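Phenylacetic acid degradation protein PaaI (Thermus thermophilus HB8, PDB 1WLU) probably hydrolyses acyl-CoA thioesters as a hot dog fold thioesterase linked to phenylacetic acid degradation. Local coordinates at residues F5-V13 and V23-H31. Residues are numbered along the deposited sequence; the frame is centred on the assembly and turned at random.
Sequences FMEALGLKV and VAGEVRADH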
loop_
_atom_site.group_PDB
_atom_site.type_symbol
_atom_site.label_atom_id
_atom_site.label_comp_id
_atom_site.label_asym_id
_atom_site.label_seq_id
_atom_site.Cartn_x
_atom_site.Cartn_y
_atom_site.Cartn_z
ATOM N N PHE A 5 3.769 23.590 -7.262
ATOM C CA PHE A 5 4.732 22.722 -6.596
ATOM C C PHE A 5 5.695 22.075 -7.591
ATOM O O PHE A 5 6.891 21.968 -7.324
ATOM C CB PHE A 5 4.003 21.657 -5.772
ATOM C CG PHE A 5 4.870 20.990 -4.733
ATOM C CD1 PHE A 5 5.638 21.748 -3.849
ATOM C CD2 PHE A 5 4.893 19.604 -4.618
ATOM C CE1 PHE A 5 6.415 21.131 -2.864
ATOM C CE2 PHE A 5 5.666 18.978 -3.637
ATOM C CZ PHE A 5 6.425 19.744 -2.759
ATOM N N MET A 6 5.183 21.642 -8.740
ATOM C CA MET A 6 6.059 21.057 -9.748
ATOM C C MET A 6 7.084 22.109 -10.167
ATOM O O MET A 6 8.269 21.818 -10.311
ATOM C CB MET A 6 5.260 20.614 -10.977
ATOM C CG MET A 6 4.429 19.358 -10.766
ATOM S SD MET A 6 3.570 18.868 -12.268
ATOM C CE MET A 6 4.923 18.302 -13.263
ATOM N N GLU A 7 6.614 23.336 -10.363
ATOM C CA GLU A 7 7.490 24.428 -10.762
ATOM C C GLU A 7 8.538 24.703 -9.683
ATOM O O GLU A 7 9.719 24.876 -9.985
ATOM C CB GLU A 7 6.663 25.686 -11.032
ATOM C CG GLU A 7 7.478 26.888 -11.473
ATOM C CD GLU A 7 6.609 28.093 -11.771
ATOM O OE1 GLU A 7 5.839 28.042 -12.750
ATOM O OE2 GLU A 7 6.692 29.089 -11.020
ATOM N N ALA A 8 8.104 24.725 -8.428
ATOM C CA ALA A 8 9.014 24.983 -7.315
ATOM C C ALA A 8 10.091 23.905 -7.195
ATOM O O ALA A 8 11.215 24.190 -6.779
ATOM C CB ALA A 8 8.230 25.088 -6.013
ATOM N N LEU A 9 9.745 22.672 -7.559
ATOM C CA LEU A 9 10.686 21.558 -7.492
ATOM C C LEU A 9 11.553 21.435 -8.743
ATOM O O LEU A 9 12.447 20.590 -8.800
ATOM C CB LEU A 9 9.933 20.243 -7.268
ATOM C CG LEU A 9 9.205 20.086 -5.933
ATOM C CD1 LEU A 9 8.490 18.743 -5.897
ATOM C CD2 LEU A 9 10.201 20.191 -4.790
ATOM N N GLY A 10 11.276 22.272 -9.741
ATOM C CA GLY A 10 12.041 22.248 -10.977
ATOM C C GLY A 10 11.699 21.093 -11.900
ATOM O O GLY A 10 12.511 20.694 -12.735
ATOM N N LEU A 11 10.491 20.561 -11.764
ATOM C CA LEU A 11 10.068 19.434 -12.584
ATOM C C LEU A 11 9.593 19.867 -13.966
ATOM O O LEU A 11 9.094 20.981 -14.148
ATOM C CB LEU A 11 8.955 18.661 -11.872
ATOM C CG LEU A 11 9.263 18.244 -10.430
ATOM C CD1 LEU A 11 8.123 17.379 -9.904
ATOM C CD2 LEU A 11 10.580 17.482 -10.375
ATOM N N LYS A 12 9.760 18.975 -14.936
ATOM C CA LYS A 12 9.349 19.238 -16.309
ATOM C C LYS A 12 8.628 18.017 -16.860
ATOM O O LYS A 12 8.850 16.897 -16.401
ATOM C CB LYS A 12 10.567 19.549 -17.176
ATOM C CG LYS A 12 11.344 20.775 -16.717
ATOM C CD LYS A 12 12.553 21.030 -17.595
ATOM C CE LYS A 12 13.336 22.238 -17.105
ATOM N NZ LYS A 12 14.516 22.523 -17.966
ATOM N N VAL A 13 7.758 18.236 -17.837
ATOM C CA VAL A 13 7.024 17.137 -18.447
ATOM C C VAL A 13 7.752 16.703 -19.712
ATOM O O VAL A 13 8.072 17.534 -20.565
ATOM C CB VAL A 13 5.582 17.560 -18.805
ATOM C CG1 VAL A 13 4.848 16.411 -19.487
ATOM C CG2 VAL A 13 4.841 17.991 -17.547
ATOM N N VAL A 23 7.396 12.632 -16.149
ATOM C CA VAL A 23 7.834 13.864 -15.505
ATOM C C VAL A 23 9.281 13.656 -15.094
ATOM O O VAL A 23 9.642 12.587 -14.601
ATOM C CB VAL A 23 6.974 14.185 -14.262
ATOM C CG1 VAL A 23 7.549 15.379 -13.512
ATOM C CG2 VAL A 23 5.542 14.478 -14.693
ATOM N N ALA A 24 10.111 14.670 -15.304
ATOM C CA ALA A 24 11.523 14.563 -14.971
ATOM C C ALA A 24 12.003 15.700 -14.091
ATOM O O ALA A 24 11.410 16.779 -14.057
ATOM C CB ALA A 24 12.353 14.522 -16.249
ATOM N N GLY A 25 13.091 15.445 -13.378
ATOM C CA GLY A 25 13.656 16.459 -12.515
ATOM C C GLY A 25 15.081 16.098 -12.161
ATOM O O GLY A 25 15.581 15.045 -12.550
ATOM N N GLU A 26 15.744 16.989 -11.440
ATOM C CA GLU A 26 17.109 16.744 -11.011
ATOM C C GLU A 26 17.127 16.943 -9.506
ATOM O O GLU A 26 16.481 17.856 -8.992
ATOM C CB GLU A 26 18.077 17.729 -11.675
ATOM C CG GLU A 26 19.542 17.446 -11.357
ATOM C CD GLU A 26 20.492 18.419 -12.029
ATOM O OE1 GLU A 26 20.397 18.589 -13.262
ATOM O OE2 GLU A 26 21.340 19.007 -11.326
ATOM N N VAL A 27 17.844 16.078 -8.800
ATOM C CA VAL A 27 17.937 16.199 -7.353
ATOM C C VAL A 27 18.863 17.368 -7.039
ATOM O O VAL A 27 20.053 17.329 -7.356
ATOM C CB VAL A 27 18.504 14.912 -6.716
ATOM C CG1 VAL A 27 18.604 15.081 -5.206
ATOM C CG2 VAL A 27 17.609 13.726 -7.055
ATOM N N ARG A 28 18.305 18.413 -6.441
ATOM C CA ARG A 28 19.081 19.594 -6.082
ATOM C C ARG A 28 19.466 19.524 -4.611
ATOM O O ARG A 28 19.012 18.644 -3.877
ATOM C CB ARG A 28 18.270 20.865 -6.343
ATOM C CG ARG A 28 17.797 21.013 -7.780
ATOM C CD ARG A 28 16.985 22.287 -7.981
ATOM N NE ARG A 28 15.894 22.404 -7.017
ATOM C CZ ARG A 28 14.817 23.165 -7.192
ATOM N NH1 ARG A 28 14.681 23.879 -8.301
ATOM N NH2 ARG A 28 13.875 23.209 -6.259
ATOM N N ALA A 29 20.303 20.461 -4.181
ATOM C CA ALA A 29 20.753 20.506 -2.797
ATOM C C ALA A 29 19.587 20.619 -1.816
ATOM O O ALA A 29 19.615 20.019 -0.740
ATOM C CB ALA A 29 21.709 21.679 -2.605
ATOM N N ASP A 30 18.565 21.383 -2.191
ATOM C CA ASP A 30 17.404 21.581 -1.329
ATOM C C ASP A 30 16.444 20.395 -1.310
ATOM O O ASP A 30 15.436 20.429 -0.611
ATOM C CB ASP A 30 16.649 22.848 -1.750
ATOM C CG ASP A 30 16.129 22.778 -3.176
ATOM O OD1 ASP A 30 16.930 22.503 -4.092
ATOM O OD2 ASP A 30 14.917 23.005 -3.383
ATOM N N HIS A 31 16.768 19.351 -2.067
ATOM C CA HIS A 31 15.926 18.155 -2.136
ATOM C C HIS A 31 16.464 17.014 -1.284
ATOM O O HIS A 31 15.851 15.949 -1.210
ATOM C CB HIS A 31 15.810 17.680 -3.584
ATOM C CG HIS A 31 15.174 18.680 -4.495
ATOM N ND1 HIS A 31 15.403 18.697 -5.854
ATOM C CD2 HIS A 31 14.307 19.689 -4.246
ATOM C CE1 HIS A 31 14.705 19.675 -6.402
ATOM N NE2 HIS A 31 14.032 20.293 -5.449
HETATM O O HOH W 1 12.568 25.592 -9.310
HETATM O O HOH W 2 14.422 19.349 -10.117
#
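Arg28 reaches across to the Ala8 carbonyl, where its NH2 donates to Ala8 O at 2.9 Å, the oxygen lying close to the guanidinium plane. A bend at chi3 (-52°) turns the group back so that NH2 also meets Asp30 OD2 in a salt bridge. Leu9 O sits over the centre of one guanidinium face, and a water joins NH1 to Glu7 O. A leucine in place of Arg28 would probably cost Ala8 O its guanidinium donor and leave the Asp30 carboxylate without its charged mate. A second water bridges Leu9 O and Glu26 N. Beyond the Schellman motif at Gly10, Lys12 and Ala24 form an antiparallel hydrogen-bonded pair, with Lys12 N to Ala24 O 2.9 Å and Ala24 N to Lys12 O 2.8 Å. On the sheet face away from the Lys12 and Ala24 side chains, Val23 CG1 packs 3.9 Å from both Leu11 CB and Met6 CE; nearer Arg28, Leu9 CD2 lies 3.9 Å from His31 NE2. Met6, Leu9 and Leu11 touch helix 40-56, and Phe5 of the second subunit packs on Leu9 and His31. The N-terminal helix thus joins the turn after hairpin 12-17/20-26, at one edge of this chain's hot dog sheet, which wraps its long central helix.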